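Local coordinates for protein thioesterase (Streptomyces sp. WAC02707, PDB 6VAP) that probably hydrolyses acyl thioesters on carrier domains of the borrelidin polyketide assembly line, releasing stalled or unwanted acyl groups, as a type II thioesterase, at residues S117-A125 / L192-T200. Numbering follows the deposited sequence.
Sequences SLEALLVSA and LRCPIHALT
Leu-121 and Ile-196 run alongside each other in the same direction from neighbouring parallel strands, 120-124 and 196-200, of the central sheet of an alpha/beta-hydrolase fold. The strand axes approach to 4.7 Å and diverge by only 16°, and five backbone hydrogen bonds join them: Leu-121, Val-123 and Ala-125 N donate to Pro-195, His-197 and Leu-199 O, and His-197 and Leu-199 N donate back to Leu-121 and Val-123 O. On the face carrying Leu-121, its CB and Ile-196 CG1 are in van der Waals contact at 4.1 Å. The CG of Leu-121 stands anti to the backbone N (chi1 169°), and its CD2 branch meets Leu-192 CD1 at 3.8 Å, the two side chains crossing at about a right angle. Cys-194 SG also touches Leu-121 CB, at 4.1 Å. Helix 99-113 covers this cluster through Ala-104 and Phe-105. Farther along the same face, Val-123 CG2 reaches both Ile-196 CG2 and Ala-198 CB, each at 4.1 Å. On the opposite face, the side chains of Leu-122 and His-197 cross at a slant, Leu-122 CD2 lying 4.0 Å from His-197 CB, while the imidazole is hydrogen-bonded at both nitrogens, NE2 with Asp-226 OD2 and ND1 with His-249 NE2. Ser-124 OG is hydrogen-bonded with His-97 ND1 and Tyr-234 OH. At the strand ends near the putative Ser-His-Asp triad, Ala-125 N donates to Leu-199 O at 2.8 Å, with an N-H...O angle of 163°.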
loop_
_atom_site.group_PDB
_atom_site.type_symbol
_atom_site.label_atom_id
_atom_site.label_comp_id
_atom_site.label_asym_id
_atom_site.label_seq_id
_atom_site.Cartn_x
_atom_site.Cartn_y
_atom_site.Cartn_z
ATOM N N SER A 117 17.950 2.197 -1.977
ATOM C CA SER A 117 17.357 3.364 -1.353
ATOM C C SER A 117 15.996 3.675 -1.976
ATOM O O SER A 117 15.759 3.441 -3.173
ATOM C CB SER A 117 18.290 4.566 -1.512
ATOM O OG SER A 117 18.521 4.838 -2.877
ATOM N N LEU A 118 15.104 4.228 -1.147
ATOM C CA LEU A 118 13.768 4.640 -1.567
ATOM C C LEU A 118 13.610 6.156 -1.498
ATOM O O LEU A 118 14.055 6.792 -0.544
ATOM C CB LEU A 118 12.691 3.994 -0.691
ATOM C CG LEU A 118 12.718 2.469 -0.591
ATOM C CD1 LEU A 118 11.632 1.978 0.368
ATOM C CD2 LEU A 118 12.474 1.868 -1.980
ATOM N N GLU A 119 12.975 6.738 -2.513
ATOM C CA GLU A 119 12.732 8.179 -2.498
ATOM C C GLU A 119 11.735 8.558 -1.411
ATOM O O GLU A 119 11.895 9.579 -0.730
ATOM C CB GLU A 119 12.223 8.628 -3.867
ATOM C CG GLU A 119 13.168 8.322 -5.003
ATOM C CD GLU A 119 14.570 8.876 -4.769
ATOM O OE1 GLU A 119 14.688 10.077 -4.442
ATOM O OE2 GLU A 119 15.546 8.107 -4.926
ATOM N N ALA A 120 10.673 7.780 -1.272
ATOM C CA ALA A 120 9.719 8.030 -0.213
ATOM C C ALA A 120 8.943 6.753 0.060
ATOM O O ALA A 120 8.807 5.896 -0.822
ATOM C CB ALA A 120 8.773 9.166 -0.593
ATOM N N LEU A 121 8.442 6.639 1.302
ATOM C CA LEU A 121 7.428 5.657 1.669
ATOM C C LEU A 121 6.175 6.458 2.037
ATOM O O LEU A 121 6.180 7.201 3.031
ATOM C CB LEU A 121 7.907 4.786 2.819
ATOM C CG LEU A 121 6.835 3.914 3.429
ATOM C CD1 LEU A 121 6.229 2.989 2.357
ATOM C CD2 LEU A 121 7.374 3.122 4.622
ATOM N N LEU A 122 5.112 6.366 1.213
ATOM C CA LEU A 122 3.835 7.038 1.460
ATOM C C LEU A 122 2.852 6.009 2.013
ATOM O O LEU A 122 2.629 4.950 1.411
ATOM C CB LEU A 122 3.288 7.685 0.190
ATOM C CG LEU A 122 4.146 8.831 -0.327
ATOM C CD1 LEU A 122 4.750 8.502 -1.705
ATOM C CD2 LEU A 122 3.307 10.080 -0.423
ATOM N N VAL A 123 2.312 6.289 3.191
ATOM C CA VAL A 123 1.451 5.353 3.902
ATOM C C VAL A 123 0.162 6.063 4.282
ATOM O O VAL A 123 0.183 7.142 4.873
ATOM C CB VAL A 123 2.132 4.791 5.155
ATOM C CG1 VAL A 123 3.199 3.738 4.730
ATOM C CG2 VAL A 123 2.787 5.890 5.893
ATOM N N SER A 124 -0.958 5.477 3.906
ATOM C CA SER A 124 -2.255 6.114 4.019
ATOM C C SER A 124 -3.137 5.251 4.898
ATOM O O SER A 124 -3.221 4.047 4.667
ATOM C CB SER A 124 -2.887 6.251 2.616
ATOM O OG SER A 124 -4.278 6.395 2.702
ATOM N N ALA A 125 -3.822 5.878 5.847
ATOM C CA ALA A 125 -4.885 5.296 6.642
ATOM C C ALA A 125 -4.437 4.001 7.302
ATOM O O ALA A 125 -5.019 2.945 7.114
ATOM C CB ALA A 125 -6.133 5.089 5.781
ATOM N N LEU A 192 14.063 2.583 9.100
ATOM C CA LEU A 192 14.282 2.995 7.716
ATOM C C LEU A 192 15.140 4.270 7.661
ATOM O O LEU A 192 15.335 4.973 8.651
ATOM C CB LEU A 192 12.936 3.193 7.008
ATOM C CG LEU A 192 12.053 1.947 6.894
ATOM C CD1 LEU A 192 10.649 2.336 6.432
ATOM C CD2 LEU A 192 12.627 0.903 5.949
ATOM N N ARG A 193 15.693 4.636 6.529
ATOM C CA ARG A 193 16.342 5.947 6.320
ATOM C C ARG A 193 15.580 6.748 5.266
ATOM O O ARG A 193 15.770 7.930 5.182
ATOM C CB ARG A 193 17.798 5.760 5.894
ATOM C CG ARG A 193 18.634 5.000 6.911
ATOM C CD ARG A 193 19.984 4.593 6.361
ATOM N NE ARG A 193 20.093 3.145 6.366
ATOM C CZ ARG A 193 19.691 2.374 5.371
ATOM N NH1 ARG A 193 19.240 2.931 4.261
ATOM N NH2 ARG A 193 19.782 1.066 5.477
ATOM N N CYS A 194 14.739 6.113 4.480
ATOM C CA CYS A 194 14.011 6.811 3.417
ATOM C C CYS A 194 12.972 7.694 4.057
ATOM O O CYS A 194 12.441 7.359 5.046
ATOM C CB CYS A 194 13.174 5.900 2.543
ATOM S SG CYS A 194 11.895 5.052 3.484
ATOM N N PRO A 195 12.506 9.011 3.513
ATOM C CA PRO A 195 11.380 9.826 3.985
ATOM C C PRO A 195 10.103 9.008 4.096
ATOM O O PRO A 195 9.827 8.115 3.303
ATOM C CB PRO A 195 11.253 10.913 2.914
ATOM C CG PRO A 195 12.611 10.976 2.263
ATOM C CD PRO A 195 13.138 9.573 2.307
ATOM N N ILE A 196 9.325 9.303 5.116
ATOM C CA ILE A 196 8.019 8.702 5.293
ATOM C C ILE A 196 6.999 9.823 5.316
ATOM O O ILE A 196 7.155 10.811 6.042
ATOM C CB ILE A 196 7.934 7.872 6.581
ATOM C CG1 ILE A 196 8.755 6.590 6.447
ATOM C CG2 ILE A 196 6.421 7.474 6.843
ATOM C CD1 ILE A 196 8.723 5.678 7.658
ATOM N N HIS A 197 5.988 9.709 4.473
ATOM C CA HIS A 197 4.904 10.678 4.420
ATOM C C HIS A 197 3.626 9.926 4.747
ATOM O O HIS A 197 3.214 9.032 4.005
ATOM C CB HIS A 197 4.792 11.379 3.059
ATOM C CG HIS A 197 3.888 12.583 3.080
ATOM N ND1 HIS A 197 4.025 13.637 2.203
ATOM C CD2 HIS A 197 2.835 12.905 3.877
ATOM C CE1 HIS A 197 3.103 14.550 2.455
ATOM N NE2 HIS A 197 2.361 14.127 3.461
ATOM N N ALA A 198 2.996 10.285 5.847
ATOM C CA ALA A 198 1.801 9.610 6.300
ATOM C C ALA A 198 0.594 10.455 5.931
ATOM O O ALA A 198 0.642 11.690 5.976
ATOM C CB ALA A 198 1.877 9.398 7.798
ATOM N N LEU A 199 -0.493 9.788 5.577
ATOM C CA LEU A 199 -1.717 10.447 5.140
ATOM C C LEU A 199 -2.893 9.782 5.840
ATOM O O LEU A 199 -3.003 8.550 5.837
ATOM C CB LEU A 199 -1.882 10.359 3.624
ATOM C CG LEU A 199 -0.628 10.651 2.811
ATOM C CD1 LEU A 199 -0.865 10.229 1.391
ATOM C CD2 LEU A 199 -0.229 12.122 2.856
ATOM N N THR A 200 -3.754 10.583 6.466
ATOM C CA THR A 200 -4.813 10.015 7.285
ATOM C C THR A 200 -6.058 10.891 7.187
ATOM O O THR A 200 -5.985 12.071 6.855
ATOM C CB THR A 200 -4.319 9.837 8.740
ATOM O OG1 THR A 200 -5.250 9.020 9.467
ATOM C CG2 THR A 200 -4.144 11.197 9.428
#